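Local coordinates for protein aerobactin synthase IucA (PDB 5JM8) that probably joins citrate to N6-acetyl-N6-hydroxylysine at the expense of ATP, a step in making the siderophore aerobactin, at residues R290-S293 with V294-K298; S451-M454 with P455-G459; G338-Q342 with E343-A347; N540-N544 with F545-L549. All coordinates share one frame; numbering follows the deposited sequence.

How the contacts relate
Each of the four contacts is local, closing a turn or starting a helix within nine or ten consecutive residues, and they follow one another along the chain without nesting or crossing. Contact 1 comes first, where strand 289-290 gives way to helix 294-306 beside the ATP. Contact 3, the corner between strands 340-341 and 345-350, packs directly against it: Ser293 CB lies 3.3 Å from Gln342 NE2. Contact 2 follows, leading from strand 451-453 into helix 458-462; its Phe453 touches the later part of helix 294-306. Contact 4, starting helix 545-549, is last, with its centre about 23 Å from that of contact 1.

Contact 1 of 4, residues R290-S293 with V294-K298; sequences RTLS and VKEVK. With ATP (adenosine-5'-triphosphate), chain I.
Ser293 caps the helix that Val294 begins, and the valine side chain is directed away from the preceding loop. Lys295 comes next. Its CB passes 3.4 Å from Ser293 OG, while its chain, straight up to a bend at the last torsion, leads the amine away from the loop, as fits a charged residue on an exposed side. Glu296 is the residue that Ser293 serves: Glu296 N donates to Ser293 OG over 3.3 Å at a nearly straight 160°. The serine can accept because its OG sits between its own backbone N and carbonyl carbon (chi1 62°). This is an N-cap, in which a short hydroxyl side chain replaces the acceptor that a first-turn N-H lacks. Glu296 OE1 stays 3.8 Å from Ser293 N, too far for the return bond of a full capping box, and comes to 3.6 Å from Leu292 CD2 instead. Val297 N then makes the first regular helical bond, to Ser293 O at 3.2 Å, while its CG1 meets Leu292 CD1 at 4.1 Å, two apolar side chains crossing at about a right angle on the buried side. Lys298 N completes the turn with weak bonds to Val294 O and Lys295 O. At the far end of the loop, Arg290 reaches the nucleotide: NH1 donates a weak bond to ATP O1A, 2.9 Å away, and NH2 is held by Leu285 O. Its positive guanidinium suits a position beside the alpha phosphate.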
loop_
_atom_site.group_PDB
_atom_site.type_symbol
_atom_site.label_atom_id
_atom_site.label_comp_id
_atom_site.label_asym_id
_atom_site.label_seq_id
_atom_site.Cartn_x
_atom_site.Cartn_y
_atom_site.Cartn_z
ATOM N N ARG A 290 -7.900 36.131 -8.617
ATOM C CA ARG A 290 -8.395 34.900 -8.014
ATOM C C ARG A 290 -8.653 35.051 -6.521
ATOM O O ARG A 290 -8.450 34.118 -5.745
ATOM C CB ARG A 290 -7.405 33.766 -8.279
ATOM C CG ARG A 290 -7.290 33.397 -9.751
ATOM C CD ARG A 290 -8.586 32.807 -10.279
ATOM N NE ARG A 290 -8.560 32.605 -11.723
ATOM C CZ ARG A 290 -9.619 32.255 -12.444
ATOM N NH1 ARG A 290 -10.794 32.073 -11.855
ATOM N NH2 ARG A 290 -9.508 32.090 -13.754
ATOM N N THR A 291 -9.093 36.239 -6.129
ATOM C CA THR A 291 -9.571 36.465 -4.776
ATOM C C THR A 291 -11.014 35.997 -4.671
ATOM O O THR A 291 -11.740 35.983 -5.664
ATOM C CB THR A 291 -9.487 37.945 -4.379
ATOM O OG1 THR A 291 -10.040 38.749 -5.427
ATOM C CG2 THR A 291 -8.041 38.359 -4.139
ATOM N N LEU A 292 -11.420 35.606 -3.468
ATOM C CA LEU A 292 -12.800 35.220 -3.206
ATOM C C LEU A 292 -13.555 36.366 -2.558
ATOM O O LEU A 292 -12.954 37.294 -2.018
ATOM C CB LEU A 292 -12.859 33.992 -2.298
ATOM C CG LEU A 292 -12.338 32.677 -2.872
ATOM C CD1 LEU A 292 -12.303 31.616 -1.784
ATOM C CD2 LEU A 292 -13.200 32.227 -4.042
ATOM N N SER A 293 -14.879 36.290 -2.617
ATOM C CA SER A 293 -15.735 37.231 -1.916
ATOM C C SER A 293 -16.719 36.458 -1.051
ATOM O O SER A 293 -16.995 35.286 -1.311
ATOM C CB SER A 293 -16.477 38.131 -2.904
ATOM O OG SER A 293 -17.323 37.371 -3.747
ATOM N N VAL A 294 -17.229 37.114 -0.013
ATOM C CA VAL A 294 -18.248 36.520 0.843
ATOM C C VAL A 294 -19.412 36.048 -0.016
ATOM O O VAL A 294 -20.000 35.000 0.222
ATOM C CB VAL A 294 -18.752 37.521 1.895
ATOM C CG1 VAL A 294 -19.944 36.952 2.655
ATOM C CG2 VAL A 294 -17.632 37.888 2.852
ATOM N N LYS A 295 -19.726 36.858 -1.019
ATOM C CA LYS A 295 -20.737 36.551 -2.018
ATOM C C LYS A 295 -20.572 35.154 -2.622
ATOM O O LYS A 295 -21.476 34.323 -2.547
ATOM C CB LYS A 295 -20.663 37.612 -3.113
ATOM C CG LYS A 295 -21.689 37.518 -4.216
ATOM C CD LYS A 295 -21.440 38.652 -5.201
ATOM C CE LYS A 295 -22.465 38.701 -6.314
ATOM N NZ LYS A 295 -23.777 39.149 -5.795
ATOM N N GLU A 296 -19.402 34.905 -3.205
ATOM C CA GLU A 296 -19.128 33.655 -3.914
ATOM C C GLU A 296 -19.102 32.433 -2.996
ATOM O O GLU A 296 -19.498 31.343 -3.400
ATOM C CB GLU A 296 -17.795 33.759 -4.660
ATOM C CG GLU A 296 -17.764 34.839 -5.738
ATOM C CD GLU A 296 -16.358 35.165 -6.214
ATOM O OE1 GLU A 296 -15.422 34.411 -5.876
ATOM O OE2 GLU A 296 -16.190 36.178 -6.924
ATOM N N VAL A 297 -18.630 32.607 -1.766
ATOM C CA VAL A 297 -18.532 31.478 -0.847
ATOM C C VAL A 297 -19.899 31.136 -0.258
ATOM O O VAL A 297 -20.102 30.031 0.245
ATOM C CB VAL A 297 -17.517 31.753 0.294
ATOM C CG1 VAL A 297 -16.118 31.946 -0.278
ATOM C CG2 VAL A 297 -17.925 32.959 1.123
ATOM N N LYS A 298 -20.837 32.076 -0.337
ATOM C CA LYS A 298 -22.210 31.823 0.098
ATOM C C LYS A 298 -22.932 30.916 -0.896
ATOM O O LYS A 298 -23.850 30.185 -0.524
ATOM C CB LYS A 298 -22.978 33.137 0.261
ATOM C CG LYS A 298 -22.553 33.963 1.462
ATOM C CD LYS A 298 -23.222 33.481 2.734
HETATM P PG ATP I . -11.649 25.575 -8.561
HETATM O O1G ATP I . -10.539 25.192 -7.616
HETATM O O2G ATP I . -12.046 24.467 -9.507
HETATM O O3G ATP I . -12.828 26.235 -7.887
HETATM P PB ATP I . -11.601 28.096 -10.010
HETATM O O1B ATP I . -10.461 29.077 -10.130
HETATM O O2B ATP I . -12.806 28.453 -9.169
HETATM O O3B ATP I . -10.982 26.671 -9.549
HETATM P PA ATP I . -12.457 28.756 -12.662
HETATM O O1A ATP I . -12.861 30.061 -12.023
HETATM O O2A ATP I . -13.406 28.059 -13.606
HETATM O O3A ATP I . -12.095 27.706 -11.496
HETATM O "O5'" ATP I . -11.057 28.922 -13.433
HETATM C "C5'" ATP I . -10.513 27.774 -14.075
HETATM C "C4'" ATP I . -8.992 27.801 -14.090
HETATM O "O4'" ATP I . -8.535 26.650 -14.804
HETATM C "C3'" ATP I . -8.417 29.027 -14.784
HETATM O "O3'" ATP I . -7.423 29.631 -13.946
HETATM C "C2'" ATP I . -7.809 28.519 -16.078
HETATM O "O2'" ATP I . -6.539 29.114 -16.340
HETATM C "C1'" ATP I . -7.658 27.021 -15.870
HETATM N N9 ATP I . -8.017 26.257 -17.085
HETATM C C8 ATP I . -7.176 25.432 -17.731
HETATM N N7 ATP I . -7.784 24.873 -18.808
HETATM C C5 ATP I . -9.041 25.348 -18.853
HETATM C C6 ATP I . -10.211 25.158 -19.733
HETATM N N6 ATP I . -10.119 24.325 -20.796
HETATM N N1 ATP I . -11.341 25.839 -19.436
HETATM C C2 ATP I . -11.419 26.666 -18.375
HETATM N N3 ATP I . -10.390 26.880 -17.536
HETATM C C4 ATP I . -9.194 26.263 -17.716
#

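Contact 2 of 4, residues S451-M454 with P455-G459; sequences SAFM and PHAAG
Met454 and Ala457 are joined by the one hydrogen bond across this turn. Ala457 N donates to Met454 O over 3.0 Å, and the N-H points well at the oxygen (158°) although the donor stands 57° above the carbonyl plane. The next bond, Ala458 N to Pro455 O, repeats the three-residue spacing, so the chain leaves strand 451-453 through a 3-10 turn that feeds helix 458-462. Proline suits the first place of this turn: its ring fixes phi near the helical value, and no bond is asked of its nitrogen.

Apolar packing involves Met454 with Pro455 and Phe453 with Ala457. Met454 lies alongside Pro455, with CB 3.3 Å from the ring carbon CD; the methionine chain bends at its second and third torsions, which bring CE back to 3.7 Å from the same CD. Phe453 CB meets the methyl of Ala457 at 4.2 Å. A small alanine fits here beside a phenylalanine whose side chain also touches Arg302 and Leu306 of helix 294-306.

The His456 ring runs beside Met454 and points the same way, its CE1 coming to 3.2 Å from Met454 CB. A chi1 of 56° folds the imidazole back alongside the methionine. The ring also stacks on His526, and NE2 is hydrogen-bonded to Glu417 O. Since a carbonyl oxygen can only accept, NE2 must carry the proton in that bond, and the imidazole joins the turn to the chain near Glu417 while its CE1 carbon lies against Met454.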
loop_
_atom_site.group_PDB
_atom_site.type_symbol
_atom_site.label_atom_id
_atom_site.label_comp_id
_atom_site.label_asym_id
_atom_site.label_seq_id
_atom_site.Cartn_x
_atom_site.Cartn_y
_atom_site.Cartn_z
ATOM N N SER A 451 -22.427 27.430 -9.759
ATOM C CA SER A 451 -23.778 26.923 -9.562
ATOM C C SER A 451 -24.790 28.048 -9.734
ATOM O O SER A 451 -24.577 29.164 -9.256
ATOM C CB SER A 451 -23.930 26.288 -8.178
ATOM O OG SER A 451 -23.733 27.243 -7.152
ATOM N N ALA A 452 -25.886 27.745 -10.421
ATOM C CA ALA A 452 -26.963 28.703 -10.615
ATOM C C ALA A 452 -28.291 27.966 -10.714
ATOM O O ALA A 452 -28.320 26.749 -10.904
ATOM C CB ALA A 452 -26.720 29.537 -11.857
ATOM N N PHE A 453 -29.387 28.707 -10.586
ATOM C CA PHE A 453 -30.713 28.103 -10.533
ATOM C C PHE A 453 -31.673 28.741 -11.530
ATOM O O PHE A 453 -31.689 29.959 -11.706
ATOM C CB PHE A 453 -31.275 28.207 -9.115
ATOM C CG PHE A 453 -30.377 27.609 -8.069
ATOM C CD1 PHE A 453 -30.369 26.242 -7.845
ATOM C CD2 PHE A 453 -29.535 28.412 -7.315
ATOM C CE1 PHE A 453 -29.540 25.687 -6.885
ATOM C CE2 PHE A 453 -28.705 27.861 -6.354
ATOM C CZ PHE A 453 -28.708 26.497 -6.139
ATOM N N MET A 454 -32.462 27.896 -12.183
ATOM C CA MET A 454 -33.466 28.349 -13.131
ATOM C C MET A 454 -34.724 28.755 -12.378
ATOM O O MET A 454 -34.870 28.439 -11.197
ATOM C CB MET A 454 -33.778 27.248 -14.146
ATOM C CG MET A 454 -32.569 26.794 -14.939
ATOM S SD MET A 454 -31.759 28.159 -15.780
ATOM C CE MET A 454 -33.058 28.683 -16.899
ATOM N N PRO A 455 -35.634 29.470 -13.054
ATOM C CA PRO A 455 -36.889 29.875 -12.417
ATOM C C PRO A 455 -37.682 28.699 -11.853
ATOM O O PRO A 455 -38.328 28.849 -10.818
ATOM C CB PRO A 455 -37.653 30.553 -13.558
ATOM C CG PRO A 455 -36.589 31.074 -14.456
ATOM C CD PRO A 455 -35.488 30.057 -14.399
ATOM N N HIS A 456 -37.618 27.545 -12.514
ATOM C CA HIS A 456 -38.410 26.388 -12.102
ATOM C C HIS A 456 -37.730 25.589 -10.988
ATOM O O HIS A 456 -38.161 24.483 -10.655
ATOM C CB HIS A 456 -38.709 25.484 -13.305
ATOM C CG HIS A 456 -37.494 25.022 -14.048
ATOM N ND1 HIS A 456 -36.843 25.807 -14.975
ATOM C CD2 HIS A 456 -36.830 23.842 -14.022
ATOM C CE1 HIS A 456 -35.822 25.137 -15.478
ATOM N NE2 HIS A 456 -35.792 23.941 -14.917
ATOM N N ALA A 457 -36.672 26.156 -10.415
ATOM C CA ALA A 457 -36.078 25.627 -9.192
ATOM C C ALA A 457 -36.554 26.436 -7.990
ATOM O O ALA A 457 -36.224 26.122 -6.847
ATOM C CB ALA A 457 -34.558 25.652 -9.278
ATOM N N ALA A 458 -37.342 27.472 -8.261
ATOM C CA ALA A 458 -37.743 28.440 -7.244
ATOM C C ALA A 458 -38.470 27.813 -6.052
ATOM O O ALA A 458 -38.192 28.158 -4.905
ATOM C CB ALA A 458 -38.615 29.508 -7.873
ATOM N N GLY A 459 -39.397 26.898 -6.321
ATOM C CA GLY A 459 -40.173 26.275 -5.262
ATOM C C GLY A 459 -39.311 25.412 -4.361
ATOM O O GLY A 459 -39.623 25.202 -3.189
#

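Contact 3 of 4, residues G338-Q342 with E343-A347; sequences GNIMQ and ESLFA
Met341 and Ser344 bracket the first of two overlapping type I beta turns, Met341 to Ser344 and Gln342 to Leu345, which turn the chain through a corner from the weakly bonded strand 340-341 into strand 345-350. Both strands pair with 329-334 in the large antiparallel sheet of the IucA/IucC region.

Hydrogen bonds fix the corner. Met341 O accepts twice from one residue: Ser344 N lies 2.9 Å away and 42° above the carbonyl plane, and Ser344 OG comes to 2.6 Å, in that plane. Chi1 of 67° turns the hydroxyl back toward Met341. A short hydroxyl residue suits this buried place, because OG donates to Met341 O and also accepts from Leu333 N, binding the turn to strand 329-334. In the second turn Leu345 N gives a longer bond, 3.3 Å, to Gln342 O, an oxygen that also receives Ser280 OG of strand 275-284.

Apolar contacts back up these bonds. Leu345 points back at the first half of the corner, with its two methyls sharing the work. CD1 lies alongside the aliphatic part of Gln342, 3.9 Å from CG, so the long glutamine offers carbon here while its amide end packs against Ser293. The other methyl serves Ile340, whose branched side chain crosses the leucine at about a right angle. The two meet through Ile340 CG2 and Leu345 CD2, 4.0 Å apart.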
loop_
_atom_site.group_PDB
_atom_site.type_symbol
_atom_site.label_atom_id
_atom_site.label_comp_id
_atom_site.label_asym_id
_atom_site.label_seq_id
_atom_site.Cartn_x
_atom_site.Cartn_y
_atom_site.Cartn_z
ATOM N N GLY A 338 -14.054 44.640 12.732
ATOM C CA GLY A 338 -14.963 43.549 12.423
ATOM C C GLY A 338 -15.269 43.388 10.944
ATOM O O GLY A 338 -16.225 42.703 10.577
ATOM N N ASN A 339 -14.461 44.014 10.094
ATOM C CA ASN A 339 -14.660 43.944 8.649
ATOM C C ASN A 339 -13.969 42.747 8.010
ATOM O O ASN A 339 -12.743 42.638 8.044
ATOM C CB ASN A 339 -14.159 45.224 7.984
ATOM C CG ASN A 339 -15.026 46.420 8.301
ATOM O OD1 ASN A 339 -14.562 47.405 8.873
ATOM N ND2 ASN A 339 -16.298 46.343 7.928
ATOM N N ILE A 340 -14.766 41.863 7.414
ATOM C CA ILE A 340 -14.245 40.693 6.716
ATOM C C ILE A 340 -13.246 41.105 5.642
ATOM O O ILE A 340 -13.579 41.861 4.728
ATOM C CB ILE A 340 -15.377 39.870 6.063
ATOM C CG1 ILE A 340 -16.320 39.319 7.134
ATOM C CG2 ILE A 340 -14.798 38.722 5.229
ATOM C CD1 ILE A 340 -17.564 38.642 6.583
ATOM N N MET A 341 -12.023 40.601 5.762
ATOM C CA MET A 341 -10.981 40.871 4.780
ATOM C C MET A 341 -10.978 39.768 3.723
ATOM O O MET A 341 -10.514 38.654 3.972
ATOM C CB MET A 341 -9.619 40.978 5.465
ATOM C CG MET A 341 -9.593 41.947 6.645
ATOM S SD MET A 341 -10.174 43.608 6.253
ATOM C CE MET A 341 -9.026 44.092 4.967
ATOM N N GLN A 342 -11.496 40.090 2.541
ATOM C CA GLN A 342 -11.719 39.098 1.493
ATOM C C GLN A 342 -10.439 38.418 1.026
ATOM O O GLN A 342 -10.478 37.309 0.493
ATOM C CB GLN A 342 -12.414 39.748 0.297
ATOM C CG GLN A 342 -13.891 40.020 0.518
ATOM C CD GLN A 342 -14.596 40.459 -0.749
ATOM O OE1 GLN A 342 -13.958 40.720 -1.770
ATOM N NE2 GLN A 342 -15.921 40.533 -0.694
ATOM N N GLU A 343 -9.307 39.081 1.225
ATOM C CA GLU A 343 -8.025 38.532 0.807
ATOM C C GLU A 343 -7.567 37.396 1.726
ATOM O O GLU A 343 -6.594 36.706 1.425
ATOM C CB GLU A 343 -6.967 39.638 0.764
ATOM C CG GLU A 343 -7.271 40.741 -0.242
ATOM C CD GLU A 343 -6.089 41.663 -0.483
ATOM O OE1 GLU A 343 -5.208 41.744 0.400
ATOM O OE2 GLU A 343 -6.035 42.302 -1.556
ATOM N N SER A 344 -8.278 37.204 2.837
ATOM C CA SER A 344 -7.958 36.146 3.795
ATOM C C SER A 344 -8.898 34.949 3.663
ATOM O O SER A 344 -8.667 33.899 4.265
ATOM C CB SER A 344 -8.025 36.685 5.225
ATOM O OG SER A 344 -9.354 37.029 5.577
ATOM N N LEU A 345 -9.957 35.111 2.875
ATOM C CA LEU A 345 -10.989 34.087 2.748
ATOM C C LEU A 345 -10.474 32.771 2.183
ATOM O O LEU A 345 -9.559 32.743 1.362
ATOM C CB LEU A 345 -12.123 34.585 1.851
ATOM C CG LEU A 345 -13.010 35.709 2.386
ATOM C CD1 LEU A 345 -13.909 36.223 1.275
ATOM C CD2 LEU A 345 -13.838 35.238 3.567
ATOM N N PHE A 346 -11.077 31.683 2.648
ATOM C CA PHE A 346 -10.946 30.387 2.002
ATOM C C PHE A 346 -12.253 29.633 2.163
ATOM O O PHE A 346 -13.063 29.963 3.031
ATOM C CB PHE A 346 -9.785 29.580 2.587
ATOM C CG PHE A 346 -9.974 29.190 4.027
ATOM C CD1 PHE A 346 -10.761 28.103 4.371
ATOM C CD2 PHE A 346 -9.348 29.902 5.036
ATOM C CE1 PHE A 346 -10.933 27.746 5.695
ATOM C CE2 PHE A 346 -9.514 29.546 6.360
ATOM C CZ PHE A 346 -10.306 28.465 6.688
ATOM N N ALA A 347 -12.453 28.624 1.325
ATOM C CA ALA A 347 -13.602 27.741 1.448
ATOM C C ALA A 347 -13.121 26.304 1.536
ATOM O O ALA A 347 -12.095 25.947 0.957
ATOM C CB ALA A 347 -14.542 27.924 0.277
#

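Contact 4 of 4, residues N540-N544 with F545-L549; sequences NVKGN and FFCYL
Asn544 and Tyr548 close the first turn of the short helix 545-549, which follows directly on the loop after strand 538-540. Tyr548 N donates to Asn544 O over 2.9 Å, although the bond is bent to 138° and the donor sits 38° above the carbonyl plane. The same oxygen lies 3.1 Å from Tyr548 CB, so this side of the turn is tight. Gly543 is buried, and its carbonyl oxygen is equally close to Cys547 CB.

The aromatic start of the helix is also closely packed, here within the helix itself. Phe545 CD1 stands 3.7 Å above the centre of the Phe546 ring, and Phe545 also meets Phe19 and Phe107 edge-to-face, a setting that suits a large flat hydrocarbon. Glu26, from helix 14-26, accepts a hydrogen bond from Phe545 N and weaker ones from Asn544 N and Phe546 N, supplying a carboxylate to N-H groups at the helix start.

The other side is more exposed: Lys542 is exposed and Cys547 partly so, though both also touch Ile563. There Lys542 lies over Cys547, a small thiol residue that lets the amine come near. The lysine chain runs extended until its last torsion, chi4 62°, folds the amine inward, which brings NZ to 3.3 Å and CE to 3.6 Å from Cys547 SG.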
loop_
_atom_site.group_PDB
_atom_site.type_symbol
_atom_site.label_atom_id
_atom_site.label_comp_id
_atom_site.label_asym_id
_atom_site.label_seq_id
_atom_site.Cartn_x
_atom_site.Cartn_y
_atom_site.Cartn_z
ATOM N N ASN A 540 -24.434 31.666 -29.450
ATOM C CA ASN A 540 -23.851 32.948 -29.087
ATOM C C ASN A 540 -23.225 32.851 -27.703
ATOM O O ASN A 540 -23.907 32.532 -26.729
ATOM C CB ASN A 540 -24.909 34.050 -29.128
ATOM C CG ASN A 540 -24.312 35.420 -29.362
ATOM O OD1 ASN A 540 -23.430 35.861 -28.624
ATOM N ND2 ASN A 540 -24.784 36.101 -30.400
ATOM N N VAL A 541 -21.923 33.118 -27.627
ATOM C CA VAL A 541 -21.154 32.886 -26.409
ATOM C C VAL A 541 -20.152 34.022 -26.170
ATOM O O VAL A 541 -20.404 35.157 -26.569
ATOM C CB VAL A 541 -20.433 31.520 -26.483
ATOM C CG1 VAL A 541 -21.454 30.402 -26.576
ATOM C CG2 VAL A 541 -19.487 31.463 -27.677
ATOM N N LYS A 542 -19.030 33.719 -25.517
ATOM C CA LYS A 542 -18.048 34.736 -25.142
ATOM C C LYS A 542 -16.620 34.252 -25.400
ATOM O O LYS A 542 -16.215 33.193 -24.914
ATOM C CB LYS A 542 -18.226 35.113 -23.669
ATOM C CG LYS A 542 -17.282 36.194 -23.165
ATOM C CD LYS A 542 -17.478 36.425 -21.675
ATOM C CE LYS A 542 -16.400 37.323 -21.095
ATOM N NZ LYS A 542 -16.417 38.674 -21.710
ATOM N N GLY A 543 -15.866 35.039 -26.165
ATOM C CA GLY A 543 -14.496 34.703 -26.512
ATOM C C GLY A 543 -13.501 35.171 -25.467
ATOM O O GLY A 543 -13.786 36.087 -24.698
ATOM N N ASN A 544 -12.332 34.538 -25.446
ATOM C CA ASN A 544 -11.287 34.858 -24.477
ATOM C C ASN A 544 -10.217 35.794 -25.035
ATOM O O ASN A 544 -9.585 36.538 -24.286
ATOM C CB ASN A 544 -10.616 33.575 -23.982
ATOM C CG ASN A 544 -11.539 32.716 -23.146
ATOM O OD1 ASN A 544 -11.916 33.090 -22.036
ATOM N ND2 ASN A 544 -11.897 31.551 -23.670
ATOM N N PHE A 545 -10.015 35.755 -26.348
ATOM C CA PHE A 545 -8.920 36.487 -26.979
ATOM C C PHE A 545 -9.155 38.000 -26.941
ATOM O O PHE A 545 -8.266 38.756 -26.547
ATOM C CB PHE A 545 -8.731 36.009 -28.423
ATOM C CG PHE A 545 -7.613 36.703 -29.159
ATOM C CD1 PHE A 545 -7.813 37.961 -29.701
ATOM C CD2 PHE A 545 -6.380 36.094 -29.332
ATOM C CE1 PHE A 545 -6.803 38.608 -30.385
ATOM C CE2 PHE A 545 -5.366 36.736 -30.019
ATOM C CZ PHE A 545 -5.576 37.994 -30.541
ATOM N N PHE A 546 -10.344 38.444 -27.342
ATOM C CA PHE A 546 -10.646 39.874 -27.365
ATOM C C PHE A 546 -11.130 40.342 -25.997
ATOM O O PHE A 546 -11.141 41.538 -25.707
ATOM C CB PHE A 546 -11.681 40.191 -28.447
ATOM C CG PHE A 546 -11.167 39.980 -29.842
ATOM C CD1 PHE A 546 -10.264 40.867 -30.404
ATOM C CD2 PHE A 546 -11.576 38.886 -30.585
ATOM C CE1 PHE A 546 -9.782 40.671 -31.684
ATOM C CE2 PHE A 546 -11.099 38.684 -31.863
ATOM C CZ PHE A 546 -10.200 39.580 -32.414
ATOM N N CYS A 547 -11.518 39.391 -25.154
ATOM C CA CYS A 547 -11.863 39.693 -23.771
ATOM C C CYS A 547 -10.600 40.000 -22.976
ATOM O O CYS A 547 -10.593 40.866 -22.101
ATOM C CB CYS A 547 -12.618 38.528 -23.131
ATOM S SG CYS A 547 -13.100 38.805 -21.410
ATOM N N TYR A 548 -9.530 39.280 -23.293
ATOM C CA TYR A 548 -8.257 39.420 -22.595
ATOM C C TYR A 548 -7.518 40.671 -23.062
ATOM O O TYR A 548 -6.767 41.292 -22.306
ATOM C CB TYR A 548 -7.399 38.177 -22.829
ATOM C CG TYR A 548 -6.212 38.053 -21.911
ATOM C CD1 TYR A 548 -6.387 37.780 -20.569
ATOM C CD2 TYR A 548 -4.917 38.192 -22.389
ATOM C CE1 TYR A 548 -5.315 37.659 -19.721
ATOM C CE2 TYR A 548 -3.834 38.071 -21.547
ATOM C CZ TYR A 548 -4.041 37.801 -20.212
ATOM O OH TYR A 548 -2.972 37.673 -19.363
ATOM N N LEU A 549 -7.747 41.030 -24.319
ATOM C CA LEU A 549 -7.174 42.229 -24.915
ATOM C C LEU A 549 -7.804 43.487 -24.314
ATOM O O LEU A 549 -7.175 44.545 -24.267
ATOM C CB LEU A 549 -7.376 42.183 -26.430
ATOM C CG LEU A 549 -6.917 43.345 -27.309
ATOM C CD1 LEU A 549 -5.425 43.604 -27.177
ATOM C CD2 LEU A 549 -7.282 43.021 -28.747
#